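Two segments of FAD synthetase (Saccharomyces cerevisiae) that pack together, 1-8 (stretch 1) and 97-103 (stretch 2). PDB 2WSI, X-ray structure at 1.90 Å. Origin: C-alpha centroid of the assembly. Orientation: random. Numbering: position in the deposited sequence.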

ATOM      1  N   MET A   1      -1.273 -16.765  -4.477  1.00 17.63           N
ATOM      2  CA  MET A   1      -0.692 -17.397  -5.699  1.00 20.19           C
ATOM      3  C   MET A   1       0.842 -17.360  -5.627  1.00 17.70           C
ATOM      4  O   MET A   1       1.421 -16.613  -4.833  1.00 16.85           O
ATOM      5  CB  MET A   1      -1.242 -16.720  -6.978  1.00 17.94           C
ATOM      6  CG  MET A   1      -0.772 -15.244  -7.277  1.00 13.22           C
ATOM      7  SD  MET A   1      -1.756 -14.283  -8.503  1.00 10.78           S
ATOM      8  CE  MET A   1      -3.123 -13.761  -7.442  1.00 21.38           C
ATOM      9  N   GLN A   2       1.508 -18.179  -6.437  1.00 12.94           N
ATOM     10  CA  GLN A   2       2.960 -18.158  -6.504  1.00 12.62           C
ATOM     11  C   GLN A   2       3.459 -16.784  -6.918  1.00 12.89           C
ATOM     12  O   GLN A   2       2.767 -16.053  -7.638  1.00 12.99           O
ATOM     13  CB  GLN A   2       3.489 -19.194  -7.489  1.00 18.97           C
ATOM     14  CG  GLN A   2       3.136 -20.639  -7.098  1.00 23.64           C
ATOM     15  CD  GLN A   2       3.811 -21.114  -5.802  1.00 31.93           C
ATOM     16  OE1 GLN A   2       4.952 -20.751  -5.490  1.00 25.25           O
ATOM     17  NE2 GLN A   2       3.106 -21.952  -5.059  1.00 29.25           N
ATOM     18  N   LEU A   3       4.679 -16.465  -6.496  1.00  9.55           N
ATOM     19  CA  LEU A   3       5.227 -15.111  -6.682  1.00 14.38           C
ATOM     20  C   LEU A   3       5.316 -14.689  -8.147  1.00 13.75           C
ATOM     21  O   LEU A   3       4.984 -13.556  -8.480  1.00 10.93           O
ATOM     22  CB  LEU A   3       6.597 -14.994  -6.018  1.00  8.07           C
ATOM     23  CG  LEU A   3       7.211 -13.590  -6.056  1.00  8.21           C
ATOM     24  CD1 LEU A   3       6.332 -12.558  -5.312  1.00  8.75           C
ATOM     25  CD2 LEU A   3       8.598 -13.648  -5.447  1.00 14.10           C
ATOM     26  N   SER A   4       5.741 -15.581  -9.036  1.00 12.11           N
ATOM     27  CA  SER A   4       5.825 -15.214 -10.454  1.00 15.18           C
ATOM     28  C   SER A   4       4.457 -14.822 -10.992  1.00 10.29           C
ATOM     29  O   SER A   4       4.348 -13.878 -11.789  1.00 13.35           O
ATOM     30  CB  SER A   4       6.390 -16.360 -11.312  1.00 18.76           C
ATOM     31  OG  SER A   4       5.496 -17.458 -11.330  1.00 20.44           O
ATOM     32  N   LYS A   5       3.415 -15.529 -10.565  1.00 14.85           N
ATOM     33  CA  LYS A   5       2.048 -15.206 -11.010  1.00 20.89           C
ATOM     34  C   LYS A   5       1.553 -13.896 -10.430  1.00 13.75           C
ATOM     35  O   LYS A   5       0.884 -13.152 -11.119  1.00 12.95           O
ATOM     36  CB  LYS A   5       1.030 -16.294 -10.652  1.00 16.68           C
ATOM     37  CG  LYS A   5       1.424 -17.707 -11.085  1.00 26.18           C
ATOM     38  CD  LYS A   5       1.452 -17.878 -12.594  1.00 27.74           C
ATOM     39  CE  LYS A   5       0.075 -17.631 -13.226  1.00 47.16           C
ATOM     40  NZ  LYS A   5       0.080 -17.823 -14.727  1.00 42.03           N
ATOM     41  N   ALA A   6       1.861 -13.633  -9.162  1.00 10.20           N
ATOM     42  CA  ALA A   6       1.473 -12.364  -8.554  1.00 14.11           C
ATOM     43  C   ALA A   6       2.175 -11.230  -9.272  1.00  8.74           C
ATOM     44  O   ALA A   6       1.574 -10.174  -9.516  1.00  8.64           O
ATOM     45  CB  ALA A   6       1.832 -12.345  -7.057  1.00 11.80           C
ATOM     46  N   ALA A   7       3.455 -11.428  -9.571  1.00  9.28           N
ATOM     47  CA  ALA A   7       4.243 -10.378 -10.229  1.00 12.24           C
ATOM     48  C   ALA A   7       3.692 -10.100 -11.629  1.00 14.27           C
ATOM     49  O   ALA A   7       3.455  -8.936 -12.008  1.00  9.29           O
ATOM     50  CB  ALA A   7       5.730 -10.740 -10.268  1.00 10.41           C
ATOM     51  N   GLU A   8       3.454 -11.162 -12.395  1.00 14.32           N
ATOM     52  CA  GLU A   8       2.910 -10.998 -13.753  1.00 15.85           C
ATOM     53  C   GLU A   8       1.511 -10.355 -13.725  1.00 12.33           C
ATOM     54  O   GLU A   8       1.202  -9.486 -14.528  1.00 12.46           O
ATOM     55  CB  GLU A   8       2.855 -12.357 -14.499  1.00  9.76           C
ATOM     56  CG  GLU A   8       2.714 -12.183 -15.993  1.00 15.77           C
ATOM     57  CD  GLU A   8       1.269 -12.065 -16.450  1.00 28.90           C
ATOM     58  OE1 GLU A   8       0.355 -12.535 -15.724  1.00 27.78           O
ATOM     59  OE2 GLU A   8       1.050 -11.526 -17.562  1.00 32.83           O
ATOM     60  N   PHE A  97      11.230 -17.968 -13.636  1.00 34.11           N
ATOM     61  CA  PHE A  97      11.053 -17.077 -12.484  1.00 32.27           C
ATOM     62  C   PHE A  97      11.253 -17.882 -11.205  1.00 27.59           C
ATOM     63  O   PHE A  97      10.745 -19.001 -11.092  1.00 27.19           O
ATOM     64  CB  PHE A  97       9.664 -16.439 -12.515  1.00 25.43           C
ATOM     65  CG  PHE A  97       9.526 -15.248 -11.613  1.00 28.21           C
ATOM     66  CD1 PHE A  97       9.737 -13.956 -12.104  1.00 25.95           C
ATOM     67  CD2 PHE A  97       9.180 -15.410 -10.270  1.00 22.99           C
ATOM     68  CE1 PHE A  97       9.618 -12.850 -11.280  1.00 20.76           C
ATOM     69  CE2 PHE A  97       9.042 -14.297  -9.435  1.00 20.01           C
ATOM     70  CZ  PHE A  97       9.273 -13.006  -9.953  1.00 21.62           C
ATOM     71  N   PRO A  98      12.018 -17.337 -10.245  1.00 19.86           N
ATOM     72  CA  PRO A  98      12.366 -18.170  -9.083  1.00 24.41           C
ATOM     73  C   PRO A  98      11.140 -18.540  -8.258  1.00 28.04           C
ATOM     74  O   PRO A  98      10.226 -17.720  -8.107  1.00 19.55           O
ATOM     75  CB  PRO A  98      13.305 -17.287  -8.243  1.00 29.08           C
ATOM     76  CG  PRO A  98      13.343 -15.952  -8.890  1.00 34.28           C
ATOM     77  CD  PRO A  98      12.569 -15.971 -10.173  1.00 28.43           C
ATOM     78  N   MET A  99      11.119 -19.765  -7.733  1.00 30.49           N
ATOM     79  CA  MET A  99      10.003 -20.205  -6.907  1.00 27.92           C
ATOM     80  C   MET A  99      10.337 -19.924  -5.439  1.00 26.07           C
ATOM     81  O   MET A  99      11.049 -20.685  -4.792  1.00 26.11           O
ATOM     82  CB  MET A  99       9.695 -21.693  -7.151  1.00 26.29           C
ATOM     83  CG  MET A  99       8.372 -22.178  -6.524  1.00 28.19           C
ATOM     84  SD  MET A  99       6.819 -21.887  -7.453  1.00 24.76           S
ATOM     85  CE  MET A  99       6.856 -23.081  -8.783  1.00 34.07           C
ATOM     86  N   GLN A 100       9.816 -18.814  -4.929  1.00 18.85           N
ATOM     87  CA  GLN A 100      10.117 -18.340  -3.591  1.00 16.74           C
ATOM     88  C   GLN A 100       9.084 -17.299  -3.137  1.00 20.94           C
ATOM     89  O   GLN A 100       8.198 -16.918  -3.899  1.00 14.10           O
ATOM     90  CB  GLN A 100      11.499 -17.681  -3.575  1.00 22.69           C
ATOM     91  CG  GLN A 100      11.565 -16.411  -4.438  1.00 20.62           C
ATOM     92  CD  GLN A 100      12.792 -15.589  -4.126  1.00 22.34           C
ATOM     93  OE1 GLN A 100      13.818 -15.746  -4.775  1.00 22.30           O
ATOM     94  NE2 GLN A 100      12.701 -14.718  -3.103  1.00 19.63           N
ATOM     95  N   ARG A 101       9.240 -16.813  -1.908  1.00 17.63           N
ATOM     96  CA  ARG A 101       8.346 -15.790  -1.357  1.00 12.54           C
ATOM     97  C   ARG A 101       9.088 -14.456  -1.191  1.00 17.10           C
ATOM     98  O   ARG A 101      10.313 -14.428  -1.108  1.00 16.30           O
ATOM     99  CB  ARG A 101       7.796 -16.263  -0.010  1.00 19.31           C
ATOM    100  CG  ARG A 101       7.135 -17.647  -0.113  1.00 20.58           C
ATOM    101  CD  ARG A 101       6.371 -18.025   1.128  1.00 25.64           C
ATOM    102  NE  ARG A 101       7.271 -18.211   2.255  1.00 24.91           N
ATOM    103  CZ  ARG A 101       6.889 -18.576   3.476  1.00 35.29           C
ATOM    104  NH1 ARG A 101       5.608 -18.819   3.739  1.00 34.35           N
ATOM    105  NH2 ARG A 101       7.799 -18.715   4.427  1.00 32.02           N
ATOM    106  N   LEU A 102       8.333 -13.358  -1.165  1.00 13.59           N
ATOM    107  CA  LEU A 102       8.901 -12.009  -1.097  1.00 10.88           C
ATOM    108  C   LEU A 102       9.133 -11.608   0.361  1.00 12.89           C
ATOM    109  O   LEU A 102       8.200 -11.590   1.151  1.00  9.57           O
ATOM    110  CB  LEU A 102       7.917 -11.008  -1.722  1.00 10.22           C
ATOM    111  CG  LEU A 102       8.527  -9.644  -2.044  1.00 13.92           C
ATOM    112  CD1 LEU A 102       9.501  -9.778  -3.210  1.00  9.30           C
ATOM    113  CD2 LEU A 102       7.436  -8.627  -2.398  1.00 12.73           C
ATOM    114  N   PRO A 103      10.373 -11.273   0.721  1.00 11.10           N
ATOM    115  CA  PRO A 103      10.608 -10.978   2.135  1.00 12.42           C
ATOM    116  C   PRO A 103       9.873  -9.722   2.591  1.00 15.65           C
ATOM    117  O   PRO A 103      10.022  -8.661   1.977  1.00 10.09           O
ATOM    118  CB  PRO A 103      12.119 -10.745   2.216  1.00 13.33           C
ATOM    119  CG  PRO A 103      12.686 -11.338   0.965  1.00 20.41           C
ATOM    120  CD  PRO A 103      11.617 -11.275  -0.079  1.00 16.83           C
TER
HETATM  121  O   HOH W   1       6.569 -18.513  -5.517  1.00 17.34           O
HETATM  122  O   HOH W   2       7.231 -17.973  -8.290  1.00 16.54           O

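The first turns of a helix, residues 3–8, lie against an extended segment, 97–103, that becomes a strand at L102. Within the helix the i to i+4 ladder is regular: A6 N donates to Q2 O at 3.0 Å, A7 N to L3 O at 2.8 Å and E8 N to S4 O at 2.9 Å. Q2 occupies the N-cap position, immediately before the helix. The closest backbone approaches place L3 CA 6.2 Å from R101 CA and S4 CA 5.9 Å from F97 CA, so neighbouring helix residues face points four residues apart on the extended segment. The contact buries 406 Å², counting both sides.

No direct hydrogen bond crosses between the stretches; the polar link is made through water. The amides at the start of a helix have no carbonyl of a preceding turn to bind, and here L3 N and S4 N each find a water instead. Water 1 accepts from L3 N at 3.0 Å and donates to Q100 O at 2.8 Å. Water 2 accepts from S4 N at 2.9 Å and donates to P98 O at 3.0 Å. Two successive helix amides are thus bridged to alternate carbonyls of the extended segment.

Apolar packing centres on L3, whose 104 Å² of covered area is the largest of any residue in the pair. Its CA-to-CB bond points toward the second stretch, and the t, p rotamer spreads its methyls over that surface. L3 CG lies 3.9 Å from F97 CE2, near the plane of the ring and at its edge, while L3 CD1 reaches L102 CB at 4.2 Å. L3 CD2 also approaches the aliphatic part of Q100, 4.2 Å from its CG. One turn further along the helix, A7 CB touches F97 CZ at 4.2 Å, extending the apolar patch.

The aromatic contact is distinct in geometry. S4 CA sits 3.8 Å from the centroid of the F97 ring and 28° off the ring normal, a CH–pi arrangement over the face, in which a polarised C–H can meet the pi cloud. The adjoining approach is tight, with S4 CB 3.1 Å from F97 CD2.

Q100 directs its CA-to-CB bond away from the helix. Its CG still meets L3 CD2, while the end of the side chain bonds within its own stretch: Q100 NE2 donates to R101 O at 3.1 Å with an N–H···O angle of 166°, close to linear.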